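Local coordinates for lipolytic protein G-D-S-L family (PDB 4RW0), which belongs to the GDSL family of SGNH hydrolases and probably hydrolyses ester bonds of lipid or other acyl substrates, at residues Ile7-Ser12 and Ile70-Gly75; Cys46-Met51 and Lys90-Ala95; Cys74-Ile79 and Gly108-Ile113; Gly103-Gly108 and His138-Ile143. All blocks are in the same frame, centred on the assembly; numbering follows the deposited sequence. Where two conformers were deposited one is given.

Interaction 1 of 4, residues Ile7-Ser12 and Ile70-Gly75; sequences ICFGDS and IFLMCG
Phe-9 packs against two side chains of the 70-75 segment. Its CD2 lies 3.9 Å from CD2 of Leu-72. Ile-70 CG2 meets the same CD2 at the ring edge, in plane, also at 3.9 Å. Phe-9 and Leu-72 run side by side and point the same way. On the other face of the sheet, Cys-8 SG touches Phe-71 CB at 4.1 Å. The sulfur lies oblique to the Phe-71 ring, in a sulfur-aromatic contact.

The backbones are parallel and joined by three hydrogen bonds. Phe-71 N donates to Ile-7 O at 2.8 Å. Phe-9 N donates to Phe-71 O at 3.0 Å. Met-73 N reaches Phe-9 O at 3.2 Å and is more bent (140°). These are strands 4-10 and 69-73, neighbours in the parallel sheet of the SGNH hydrolase fold. Gly-10, Asp-11 and Ser-12 form the GDS signature, where family members carry the nucleophilic serine. Ser-12 OG is hydrogen-bonded to His-165 NE2, which is consistent with that role.

Past Phe-9 the direct backbone bonds end. Gly-10 CA still lies 3.0 Å from Met-73 O, where a side chain would clash. A water lies 2.7 Å from Met-73 O, to which it probably donates, and accepts from Asp-11 N. Asp-11 OD1 is hydrogen-bonded to Ile-13 N and so caps the following helix. Helices 48-59 and 85-100 cover the Leu-72 face. Trp-25 meets the Phe-71 ring edge-to-face on the other.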
loop_
_atom_site.group_PDB
_atom_site.type_symbol
_atom_site.label_atom_id
_atom_site.label_comp_id
_atom_site.label_asym_id
_atom_site.label_seq_id
_atom_site.Cartn_x
_atom_site.Cartn_y
_atom_site.Cartn_z
ATOM N N ILE A 7 -5.207 2.539 -10.043
ATOM C CA ILE A 7 -4.685 3.836 -9.539
ATOM C C ILE A 7 -4.114 3.527 -8.147
ATOM O O ILE A 7 -4.829 2.973 -7.318
ATOM C CB ILE A 7 -5.846 4.854 -9.364
ATOM C CG1 ILE A 7 -6.522 5.123 -10.658
ATOM C CG2 ILE A 7 -5.316 6.174 -8.869
ATOM C CD1 ILE A 7 -5.581 5.648 -11.749
ATOM N N CYS A 8 -2.828 3.820 -7.905
ATOM C CA CYS A 8 -2.175 3.534 -6.647
ATOM C C CYS A 8 -1.806 4.773 -5.856
ATOM O O CYS A 8 -1.039 5.647 -6.339
ATOM C CB CYS A 8 -0.889 2.670 -6.843
ATOM S SG CYS A 8 -1.227 1.229 -7.926
ATOM N N PHE A 9 -2.274 4.825 -4.609
ATOM C CA PHE A 9 -1.929 5.893 -3.665
ATOM C C PHE A 9 -1.210 5.341 -2.465
ATOM O O PHE A 9 -1.460 4.177 -2.033
ATOM C CB PHE A 9 -3.225 6.534 -3.132
ATOM C CG PHE A 9 -4.038 7.257 -4.177
ATOM C CD1 PHE A 9 -3.730 8.505 -4.560
ATOM C CD2 PHE A 9 -5.088 6.636 -4.807
ATOM C CE1 PHE A 9 -4.467 9.178 -5.548
ATOM C CE2 PHE A 9 -5.861 7.294 -5.731
ATOM C CZ PHE A 9 -5.537 8.568 -6.126
ATOM N N GLY A 10 -0.350 6.195 -1.903
ATOM C CA GLY A 10 0.413 5.904 -0.708
ATOM C C GLY A 10 1.641 6.771 -0.532
ATOM O O GLY A 10 1.714 7.861 -1.070
ATOM N N ASP A 11 2.605 6.276 0.240
ATOM C CA ASP A 11 3.733 7.024 0.571
ATOM C C ASP A 11 4.988 6.545 -0.257
ATOM O O ASP A 11 4.873 6.063 -1.361
ATOM C CB ASP A 11 3.918 7.003 2.064
ATOM C CG ASP A 11 4.197 5.568 2.608
ATOM O OD1 ASP A 11 4.563 4.631 1.800
ATOM O OD2 ASP A 11 3.889 5.369 3.820
ATOM N N SER A 12 6.164 6.682 0.294
ATOM C CA SER A 12 7.385 6.331 -0.465
ATOM C C SER A 12 7.530 4.851 -0.724
ATOM O O SER A 12 8.180 4.452 -1.666
ATOM C CB SER A 12 8.574 6.909 0.265
ATOM O OG SER A 12 8.577 6.238 1.489
ATOM N N ILE A 70 -8.622 0.830 -7.211
ATOM C CA ILE A 70 -7.864 1.846 -6.509
ATOM C C ILE A 70 -7.140 1.168 -5.365
ATOM O O ILE A 70 -7.749 0.677 -4.409
ATOM C CB ILE A 70 -8.737 2.978 -6.001
ATOM C CG1 ILE A 70 -9.493 3.581 -7.140
ATOM C CG2 ILE A 70 -7.933 4.036 -5.250
ATOM C CD1 ILE A 70 -10.631 4.429 -6.742
ATOM N N PHE A 71 -5.809 1.158 -5.447
ATOM C CA PHE A 71 -5.003 0.620 -4.372
ATOM C C PHE A 71 -4.616 1.724 -3.372
ATOM O O PHE A 71 -4.254 2.782 -3.806
ATOM C CB PHE A 71 -3.720 -0.006 -4.981
ATOM C CG PHE A 71 -2.670 -0.351 -3.918
ATOM C CD1 PHE A 71 -2.718 -1.587 -3.267
ATOM C CD2 PHE A 71 -1.765 0.577 -3.470
ATOM C CE1 PHE A 71 -1.822 -1.906 -2.298
ATOM C CE2 PHE A 71 -0.852 0.245 -2.454
ATOM C CZ PHE A 71 -0.919 -1.003 -1.856
ATOM N N LEU A 72 -4.705 1.498 -2.072
ATOM C CA LEU A 72 -4.343 2.446 -1.051
ATOM C C LEU A 72 -3.462 1.742 0.000
ATOM O O LEU A 72 -3.755 0.646 0.480
ATOM C CB LEU A 72 -5.569 2.895 -0.233
ATOM C CG LEU A 72 -6.734 3.347 -1.016
ATOM C CD1 LEU A 72 -7.882 3.646 -0.079
ATOM C CD2 LEU A 72 -6.265 4.588 -1.749
HETATM N N MSE A 73 -2.466 2.445 0.446
HETATM C CA MSE A 73 -1.659 1.978 1.575
HETATM C C MSE A 73 -0.906 3.124 2.183
HETATM O O MSE A 73 -0.162 3.854 1.459
HETATM C CB MSE A 73 -0.677 0.870 1.070
HETATM C CG MSE A 73 0.200 0.474 2.212
HETATM SE SE MSE A 73 1.414 -1.057 1.678
HETATM C CE MSE A 73 2.561 -0.232 0.263
ATOM N N CYS A 74 -1.000 3.340 3.505
ATOM C CA CYS A 74 -0.297 4.464 4.116
ATOM C C CYS A 74 -0.260 4.327 5.649
ATOM O O CYS A 74 -0.879 3.446 6.211
ATOM C CB CYS A 74 -1.009 5.773 3.719
ATOM S SG CYS A 74 0.082 7.201 3.593
ATOM N N GLY A 75 0.475 5.192 6.313
ATOM C CA GLY A 75 0.432 5.272 7.772
ATOM C C GLY A 75 1.739 5.175 8.451
ATOM O O GLY A 75 1.908 5.676 9.565
HETATM O O HOH W 1 2.371 3.275 0.830
#

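Interaction 2 of 4, residues Cys46-Met51 and Lys90-Ala95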
loop_
_atom_site.group_PDB
_atom_site.type_symbol
_atom_site.label_atom_id
_atom_site.label_comp_id
_atom_site.label_asym_id
_atom_site.label_seq_id
_atom_site.Cartn_x
_atom_site.Cartn_y
_atom_site.Cartn_z
ATOM N N CYS A 46 4.555 11.090 2.570
ATOM C CA CYS A 46 3.111 11.325 2.734
ATOM C C CYS A 46 2.510 10.754 4.037
ATOM O O CYS A 46 2.820 9.630 4.470
ATOM C CB CYS A 46 2.376 10.661 1.561
ATOM S SG CYS A 46 0.713 11.262 1.282
ATOM N N SER A 47 1.634 11.530 4.659
ATOM C CA SER A 47 0.825 11.038 5.796
ATOM C C SER A 47 -0.531 10.504 5.298
ATOM O O SER A 47 -0.880 10.696 4.132
ATOM C CB SER A 47 0.551 12.185 6.792
ATOM O OG SER A 47 -0.256 13.207 6.139
ATOM N N VAL A 48 -1.302 9.838 6.180
ATOM C CA VAL A 48 -2.569 9.260 5.759
ATOM C C VAL A 48 -3.533 10.407 5.373
ATOM O O VAL A 48 -4.144 10.342 4.343
ATOM C CB VAL A 48 -3.263 8.409 6.833
ATOM C CG1 VAL A 48 -4.473 7.771 6.201
ATOM C CG2 VAL A 48 -2.378 7.316 7.309
ATOM N N GLN A 49 -3.510 11.515 6.112
ATOM C CA GLN A 49 -4.379 12.631 5.707
ATOM C C GLN A 49 -3.891 13.264 4.410
ATOM O O GLN A 49 -4.684 13.683 3.577
ATOM C CB GLN A 49 -4.438 13.699 6.810
ATOM C CG GLN A 49 -5.408 14.861 6.465
ATOM C CD GLN A 49 -6.872 14.427 6.465
ATOM O OE1 GLN A 49 -7.377 13.852 7.426
ATOM N NE2 GLN A 49 -7.519 14.607 5.353
ATOM N N GLY A 50 -2.590 13.402 4.241
ATOM C CA GLY A 50 -2.071 13.838 2.934
ATOM C C GLY A 50 -2.489 12.966 1.755
ATOM O O GLY A 50 -2.823 13.435 0.641
HETATM N N MSE A 51 -2.561 11.673 1.984
HETATM C CA MSE A 51 -3.070 10.754 0.929
HETATM C C MSE A 51 -4.531 11.034 0.582
HETATM O O MSE A 51 -4.927 10.923 -0.523
HETATM C CB MSE A 51 -2.908 9.279 1.348
HETATM C CG MSE A 51 -3.415 8.305 0.269
HETATM SE SE MSE A 51 -3.106 6.364 0.709
HETATM C CE MSE A 51 -4.522 6.212 2.066
ATOM N N LYS A 90 -8.580 4.949 11.674
ATOM C CA LYS A 90 -9.775 5.757 11.378
ATOM C C LYS A 90 -9.592 6.577 10.114
ATOM O O LYS A 90 -10.529 6.721 9.290
ATOM C CB LYS A 90 -10.072 6.754 12.527
ATOM C CG LYS A 90 -11.139 6.344 13.540
ATOM C CD LYS A 90 -11.367 4.830 13.673
ATOM C CE LYS A 90 -11.749 4.401 15.101
ATOM N NZ LYS A 90 -12.594 5.398 15.838
ATOM N N THR A 91 -8.389 7.137 9.959
ATOM C CA THR A 91 -8.137 8.007 8.819
ATOM C C THR A 91 -8.065 7.150 7.553
ATOM O O THR A 91 -8.557 7.574 6.490
ATOM C CB THR A 91 -6.905 8.810 9.081
ATOM O OG1 THR A 91 -6.978 9.385 10.393
ATOM C CG2 THR A 91 -6.678 9.805 8.039
ATOM N N LEU A 92 -7.464 5.942 7.628
ATOM C CA LEU A 92 -7.478 5.020 6.482
ATOM C C LEU A 92 -8.872 4.615 6.059
ATOM O O LEU A 92 -9.212 4.601 4.880
ATOM C CB LEU A 92 -6.662 3.779 6.826
ATOM C CG LEU A 92 -5.129 4.017 6.737
ATOM C CD1 LEU A 92 -4.397 2.811 7.316
ATOM C CD2 LEU A 92 -4.697 4.230 5.270
ATOM N N VAL A 93 -9.748 4.332 7.024
ATOM C CA VAL A 93 -11.143 4.072 6.667
ATOM C C VAL A 93 -11.813 5.204 5.880
ATOM O O VAL A 93 -12.501 4.950 4.871
ATOM C CB VAL A 93 -11.982 3.747 7.942
ATOM C CG1 VAL A 93 -13.430 3.707 7.584
ATOM C CG2 VAL A 93 -11.529 2.429 8.556
ATOM N N LYS A 94 -11.545 6.446 6.263
ATOM C CA LYS A 94 -12.015 7.609 5.516
ATOM C C LYS A 94 -11.511 7.610 4.088
ATOM O O LYS A 94 -12.250 7.771 3.123
ATOM C CB LYS A 94 -11.540 8.869 6.214
ATOM C CG LYS A 94 -12.533 9.292 7.268
ATOM C CD LYS A 94 -11.961 10.205 8.365
ATOM C CE LYS A 94 -11.360 11.521 7.891
ATOM N NZ LYS A 94 -10.930 12.349 9.060
ATOM N N ALA A 95 -10.247 7.290 3.945
ATOM C CA ALA A 95 -9.678 7.150 2.602
ATOM C C ALA A 95 -10.354 6.064 1.800
ATOM O O ALA A 95 -10.651 6.271 0.603
ATOM C CB ALA A 95 -8.184 6.922 2.709
#
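The carboxamide of Gln-49 is the one flat side-chain group in this contact, and no aromatic ring takes part. Its oxygen does the touching: OE1 lies 4.2 Å from the methyl Thr-91 CG2. Lys-94 NZ is equally far from OE1, and no hydrogen bond joins the two segments. The contact is a helix-helix packing. Helices 48-59 and 85-100 lie on the same side of the parallel sheet in the alpha/beta/alpha sandwich of SGNH hydrolases.

Val-48 carries the middle. Its CG1 is anti to the backbone N (chi1 -174°) and meets Thr-91 CG2 at 3.5 Å. The same methyl touches Leu-92 CD2 at 3.7 Å, with the two side chains at about a right angle. Thr-91 turns its methyl to this contact, while its OG1 is hydrogen-bonded to Tyr-87 O in its own helix.

Ser-47 is the N-cap of helix 48-59, and its OG accepts from Gly-50 N at 3.0 Å. Val-48 N donates a hydrogen bond to Asp-78 OD1. Leu-92 also packs on Val-127 and Leu-131 of helix 120-138. Selenomethionine Met-51 bends at chi3 (74°), and its CE lies 3.8 Å from both Leu-92 CD2 and Ala-95 CB.

Interaction 3 of 4, residues Cys74-Ile79 and Gly108-Ile113; sequences CGTNDI and GLETQI
Cys-74 and Glu-110 bring the two backbones nearest, 6.7 Å from Cys-74 CA to Glu-110 CA. Segment 108-113 leaves strand 104-108 as irregular chain. Segment 74-79 turns into helix 76-80 at the N-cap Gly-75. The positive phi of Gly-75 (127°) suits glycine, since a CB would jam against the preceding carbonyl. Water 2 joins the backbones, accepting from Cys-74 N and donating to Gly-108 O at 3.0 Å.

The side chain of Glu-110 is extended beyond CG and reaches the helix start. Thr-76 N donates to Glu-110 OE1 at 3.0 Å, coming from above the carboxylate plane (46° out of it). Thr-76 OG1 lies 2.6 Å from water 3, which donates to Thr-111 O. Further along, Ile-79 CG2 meets Ile-113 CD1 at 3.6 Å, the two side chains crossing obliquely.

Gly-75 to Asp-78 read GTND, matching the family's GxND block, whose asparagine lines the oxyanion hole in relatives. Glu-110 OE2 lies close to Asp-11 OD2 of the GDS segment. Asn-128 ND2 of helix 120-138 is hydrogen-bonded to Glu-110 O. Ile-79 touches Val-124 of that helix and Val-88 of helix 85-100.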
loop_
_atom_site.group_PDB
_atom_site.type_symbol
_atom_site.label_atom_id
_atom_site.label_comp_id
_atom_site.label_asym_id
_atom_site.label_seq_id
_atom_site.Cartn_x
_atom_site.Cartn_y
_atom_site.Cartn_z
ATOM N N CYS A 74 -1.000 3.340 3.505
ATOM C CA CYS A 74 -0.297 4.464 4.116
ATOM C C CYS A 74 -0.260 4.327 5.649
ATOM O O CYS A 74 -0.879 3.446 6.211
ATOM C CB CYS A 74 -1.009 5.773 3.719
ATOM S SG CYS A 74 0.082 7.201 3.593
ATOM N N GLY A 75 0.475 5.192 6.313
ATOM C CA GLY A 75 0.432 5.272 7.772
ATOM C C GLY A 75 1.739 5.175 8.451
ATOM O O GLY A 75 1.908 5.676 9.565
ATOM N N THR A 76 2.733 4.587 7.774
ATOM C CA THR A 76 4.084 4.581 8.339
ATOM C C THR A 76 4.578 5.906 8.841
ATOM O O THR A 76 5.152 5.995 9.951
ATOM C CB THR A 76 5.100 4.020 7.294
ATOM O OG1 THR A 76 4.751 2.661 7.058
ATOM C CG2 THR A 76 6.578 4.164 7.738
ATOM N N ASN A 77 4.446 6.962 8.035
ATOM C CA ASN A 77 4.930 8.270 8.512
ATOM C C ASN A 77 4.219 8.781 9.758
ATOM O O ASN A 77 4.834 9.412 10.625
ATOM C CB ASN A 77 4.920 9.288 7.385
ATOM C CG ASN A 77 6.007 8.948 6.326
ATOM O OD1 ASN A 77 7.188 8.691 6.684
ATOM N ND2 ASN A 77 5.612 8.892 5.040
ATOM N N ASP A 78 2.948 8.466 9.855
ATOM C CA ASP A 78 2.148 8.855 11.023
ATOM C C ASP A 78 2.637 8.094 12.249
ATOM O O ASP A 78 2.849 8.707 13.291
ATOM C CB ASP A 78 0.693 8.549 10.803
ATOM C CG ASP A 78 0.090 9.378 9.639
ATOM O OD1 ASP A 78 0.181 8.980 8.440
ATOM O OD2 ASP A 78 -0.444 10.446 9.940
ATOM N N ILE A 79 2.882 6.792 12.097
ATOM C CA ILE A 79 3.365 5.979 13.192
ATOM C C ILE A 79 4.739 6.432 13.621
ATOM O O ILE A 79 5.027 6.581 14.842
ATOM C CB ILE A 79 3.273 4.530 12.845
ATOM C CG1 ILE A 79 1.818 4.162 12.684
ATOM C CG2 ILE A 79 3.944 3.640 13.900
ATOM C CD1 ILE A 79 1.636 2.770 12.062
ATOM N N GLY A 108 -3.516 -2.283 0.966
ATOM C CA GLY A 108 -2.210 -2.868 1.248
ATOM C C GLY A 108 -1.910 -2.728 2.700
ATOM O O GLY A 108 -2.219 -1.702 3.296
ATOM N N LEU A 109 -1.376 -3.773 3.321
ATOM C CA LEU A 109 -0.975 -3.703 4.727
ATOM C C LEU A 109 0.483 -3.331 4.731
ATOM O O LEU A 109 1.310 -4.102 4.264
ATOM C CB LEU A 109 -1.182 -5.046 5.422
ATOM C CG LEU A 109 -2.565 -5.634 5.239
ATOM C CD1 LEU A 109 -2.698 -7.010 5.913
ATOM C CD2 LEU A 109 -3.632 -4.695 5.772
ATOM N N GLU A 110 0.809 -2.199 5.337
ATOM C CA GLU A 110 2.127 -1.693 5.280
ATOM C C GLU A 110 3.102 -2.581 6.110
ATOM O O GLU A 110 2.705 -3.260 7.038
ATOM C CB GLU A 110 2.185 -0.232 5.706
ATOM C CG GLU A 110 3.310 0.519 4.954
ATOM C CD GLU A 110 3.082 2.046 4.768
ATOM O OE1 GLU A 110 2.272 2.630 5.524
ATOM O OE2 GLU A 110 3.743 2.634 3.862
ATOM N N THR A 111 4.344 -2.515 5.729
ATOM C CA THR A 111 5.413 -3.339 6.222
ATOM C C THR A 111 5.965 -2.862 7.537
ATOM O O THR A 111 5.651 -1.794 8.044
ATOM C CB THR A 111 6.510 -3.389 5.131
ATOM O OG1 THR A 111 6.762 -2.069 4.635
ATOM C CG2 THR A 111 6.045 -4.225 3.968
ATOM N N GLN A 112 6.798 -3.690 8.143
ATOM C CA GLN A 112 7.236 -3.448 9.506
ATOM C C GLN A 112 8.145 -2.262 9.708
ATOM O O GLN A 112 8.874 -1.848 8.817
ATOM C CB GLN A 112 7.920 -4.719 10.044
ATOM C CG GLN A 112 9.349 -4.904 9.534
ATOM C CD GLN A 112 9.740 -6.390 9.490
ATOM O OE1 GLN A 112 9.082 -7.205 8.841
ATOM N NE2 GLN A 112 10.841 -6.726 10.136
ATOM N N ILE A 113 8.120 -1.736 10.916
ATOM C CA ILE A 113 9.062 -0.718 11.345
ATOM C C ILE A 113 10.228 -1.489 12.011
ATOM O O ILE A 113 10.169 -1.859 13.207
ATOM C CB ILE A 113 8.376 0.336 12.260
ATOM C CG1 ILE A 113 7.291 1.068 11.425
ATOM C CG2 ILE A 113 9.427 1.344 12.755
ATOM C CD1 ILE A 113 6.696 2.250 12.077
HETATM O O HOH W 2 -2.424 0.874 4.723
HETATM O O HOH W 3 6.364 0.626 6.968
#

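Interaction 4 of 4, residues Gly103-Gly108 and His138-Ile143; sequences GMVIIG and HNIKVI
Ile-107 faces Ile-140 across this strand pair, and its side chain can be followed outward. CB lies 4.0 Å from Lys-141 O. CG1 stands anti to the carbonyl carbon (chi1 -62°) and meets Ile-140 CG2 at 3.8 Å. CD1 continues in the extended direction (chi2 170°) and touches that same methyl at 3.7 Å. The two side chains cross obliquely. Ile-140 CG2 also lies 3.4 Å from Val-105 O, beside the point where the direct backbone bonding gives way to a water.

Two backbone bonds set the parallel register. Ile-107 N donates to Lys-141 O at 3.0 Å. Ile-143 N donates to Ile-107 O at 2.8 Å. Ile-107 is thus gripped at both its N and its O by strand 141-143. Before it the strands are further apart. There a water donates to Val-105 O at 2.7 Å and accepts from Lys-141 N. On the opposite face of the sheet, Ile-106 CG2 meets Ile-143 CD1 at 3.9 Å.

Strands 104-108 and 141-143 are the two strands of a beta-alpha-beta crossover through helix 120-138. That helix ends in a Schellman motif at Asn-139, just before the return strand. Strand 141-143 is an edge of the sheet, and strand 69-73 flanks 104-108 on its other side. Ile-96 of helix 85-100 covers Ile-107 and Ile-140, and Ala-135 of helix 120-138 touches Ile-140 and Val-142. Phe-182 of helix 168-182 covers Ile-106 and Ile-143.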
loop_
_atom_site.group_PDB
_atom_site.type_symbol
_atom_site.label_atom_id
_atom_site.label_comp_id
_atom_site.label_asym_id
_atom_site.label_seq_id
_atom_site.Cartn_x
_atom_site.Cartn_y
_atom_site.Cartn_z
ATOM N N GLY A 103 -14.119 3.731 -7.540
ATOM C CA GLY A 103 -13.637 2.444 -7.983
ATOM C C GLY A 103 -13.698 1.405 -6.854
ATOM O O GLY A 103 -14.115 1.678 -5.749
HETATM N N MSE A 104 -13.257 0.217 -7.174
HETATM C CA MSE A 104 -13.168 -0.910 -6.198
HETATM C C MSE A 104 -11.801 -0.852 -5.559
HETATM O O MSE A 104 -10.764 -0.880 -6.256
HETATM C CB MSE A 104 -13.354 -2.190 -7.025
HETATM C CG MSE A 104 -14.803 -2.338 -7.571
HETATM SE SE MSE A 104 -14.909 -3.890 -8.732
HETATM C CE MSE A 104 -14.305 -3.081 -10.410
ATOM N N VAL A 105 -11.776 -0.798 -4.242
ATOM C CA VAL A 105 -10.604 -0.523 -3.484
ATOM C C VAL A 105 -9.858 -1.828 -3.184
ATOM O O VAL A 105 -10.462 -2.879 -2.992
ATOM C CB VAL A 105 -10.971 0.145 -2.169
ATOM C CG1 VAL A 105 -9.818 0.231 -1.225
ATOM C CG2 VAL A 105 -11.492 1.568 -2.415
ATOM N N ILE A 106 -8.550 -1.721 -3.188
ATOM C CA ILE A 106 -7.631 -2.779 -2.699
ATOM C C ILE A 106 -6.758 -2.171 -1.658
ATOM O O ILE A 106 -6.154 -1.118 -1.877
ATOM C CB ILE A 106 -6.787 -3.342 -3.848
ATOM C CG1 ILE A 106 -7.680 -3.887 -4.935
ATOM C CG2 ILE A 106 -5.847 -4.403 -3.297
ATOM C CD1 ILE A 106 -6.989 -4.078 -6.262
ATOM N N ILE A 107 -6.688 -2.822 -0.503
ATOM C CA ILE A 107 -5.949 -2.335 0.609
ATOM C C ILE A 107 -4.593 -3.046 0.764
ATOM O O ILE A 107 -4.547 -4.274 0.695
ATOM C CB ILE A 107 -6.755 -2.577 1.929
ATOM C CG1 ILE A 107 -8.064 -1.811 1.903
ATOM C CG2 ILE A 107 -5.991 -2.100 3.135
ATOM C CD1 ILE A 107 -8.992 -2.180 3.043
ATOM N N GLY A 108 -3.516 -2.283 0.966
ATOM C CA GLY A 108 -2.210 -2.868 1.248
ATOM C C GLY A 108 -1.910 -2.728 2.700
ATOM O O GLY A 108 -2.219 -1.702 3.296
ATOM N N HIS A 138 -16.404 -5.950 4.678
ATOM C CA HIS A 138 -16.874 -5.287 3.471
ATOM C C HIS A 138 -16.468 -5.936 2.166
ATOM O O HIS A 138 -16.671 -5.359 1.114
ATOM C CB HIS A 138 -16.380 -3.857 3.462
ATOM C CG HIS A 138 -16.871 -3.044 4.611
ATOM N ND1 HIS A 138 -18.157 -2.564 4.677
ATOM C CD2 HIS A 138 -16.267 -2.641 5.750
ATOM C CE1 HIS A 138 -18.324 -1.880 5.789
ATOM N NE2 HIS A 138 -17.192 -1.911 6.460
ATOM N N ASN A 139 -15.894 -7.131 2.224
ATOM C CA ASN A 139 -15.485 -7.864 1.039
ATOM C C ASN A 139 -14.490 -7.083 0.137
ATOM O O ASN A 139 -14.600 -7.051 -1.066
ATOM C CB ASN A 139 -16.736 -8.353 0.291
ATOM C CG ASN A 139 -17.757 -9.023 1.237
ATOM O OD1 ASN A 139 -17.415 -9.928 1.998
ATOM N ND2 ASN A 139 -19.004 -8.537 1.214
ATOM N N ILE A 140 -13.500 -6.489 0.754
ATOM C CA ILE A 140 -12.447 -5.733 0.048
ATOM C C ILE A 140 -11.208 -6.587 0.003
ATOM O O ILE A 140 -10.807 -7.109 1.011
ATOM C CB ILE A 140 -12.121 -4.458 0.827
ATOM C CG1 ILE A 140 -13.331 -3.524 0.788
ATOM C CG2 ILE A 140 -10.877 -3.756 0.291
ATOM C CD1 ILE A 140 -13.245 -2.466 1.853
ATOM N N LYS A 141 -10.572 -6.671 -1.146
ATOM C CA LYS A 141 -9.300 -7.390 -1.239
ATOM C C LYS A 141 -8.151 -6.736 -0.509
ATOM O O LYS A 141 -8.060 -5.535 -0.479
ATOM C CB LYS A 141 -8.957 -7.608 -2.682
ATOM C CG LYS A 141 -9.543 -8.915 -3.160
ATOM C CD LYS A 141 -9.314 -9.062 -4.626
ATOM C CE LYS A 141 -10.389 -8.324 -5.388
ATOM N NZ LYS A 141 -11.518 -9.248 -5.671
ATOM N N VAL A 142 -7.329 -7.560 0.143
ATOM C CA VAL A 142 -6.190 -7.157 0.920
ATOM C C VAL A 142 -4.875 -7.750 0.344
ATOM O O VAL A 142 -4.811 -8.916 -0.029
ATOM C CB VAL A 142 -6.333 -7.602 2.377
ATOM C CG1 VAL A 142 -5.049 -7.395 3.145
ATOM C CG2 VAL A 142 -7.436 -6.832 3.043
ATOM N N ILE A 143 -3.837 -6.928 0.277
ATOM C CA ILE A 143 -2.485 -7.407 0.007
ATOM C C ILE A 143 -1.606 -7.294 1.252
ATOM O O ILE A 143 -1.249 -6.190 1.692
ATOM C CB ILE A 143 -1.820 -6.664 -1.199
ATOM C CG1 ILE A 143 -2.721 -6.654 -2.431
ATOM C CG2 ILE A 143 -0.421 -7.271 -1.480
ATOM C CD1 ILE A 143 -2.240 -5.724 -3.557
HETATM O O HOH W 4 -11.491 -5.262 -3.571
#

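From the N terminus, interaction 1 closes the first loop, pairing the strand of 7-12 with that of 70-75. Interaction 2 starts inside that loop, at 46-51, and ends beyond it at 90-95, so the two cross. Interaction 3 opens at Cys-74 and Gly-75, where interaction 1 closes. It crosses interaction 2 and ends at 108-113. Interaction 4 starts at 103-108, shares Gly-108 with interaction 3 and crosses it, closing at 138-143. It follows interactions 1 and 2 in series. Interactions 1 and 4 join through neighbouring strands 69-73 and 104-108. Interaction 2 ties two helices over that sheet, and interaction 3 joins the start of helix 76-80 to the loop after strand 104-108.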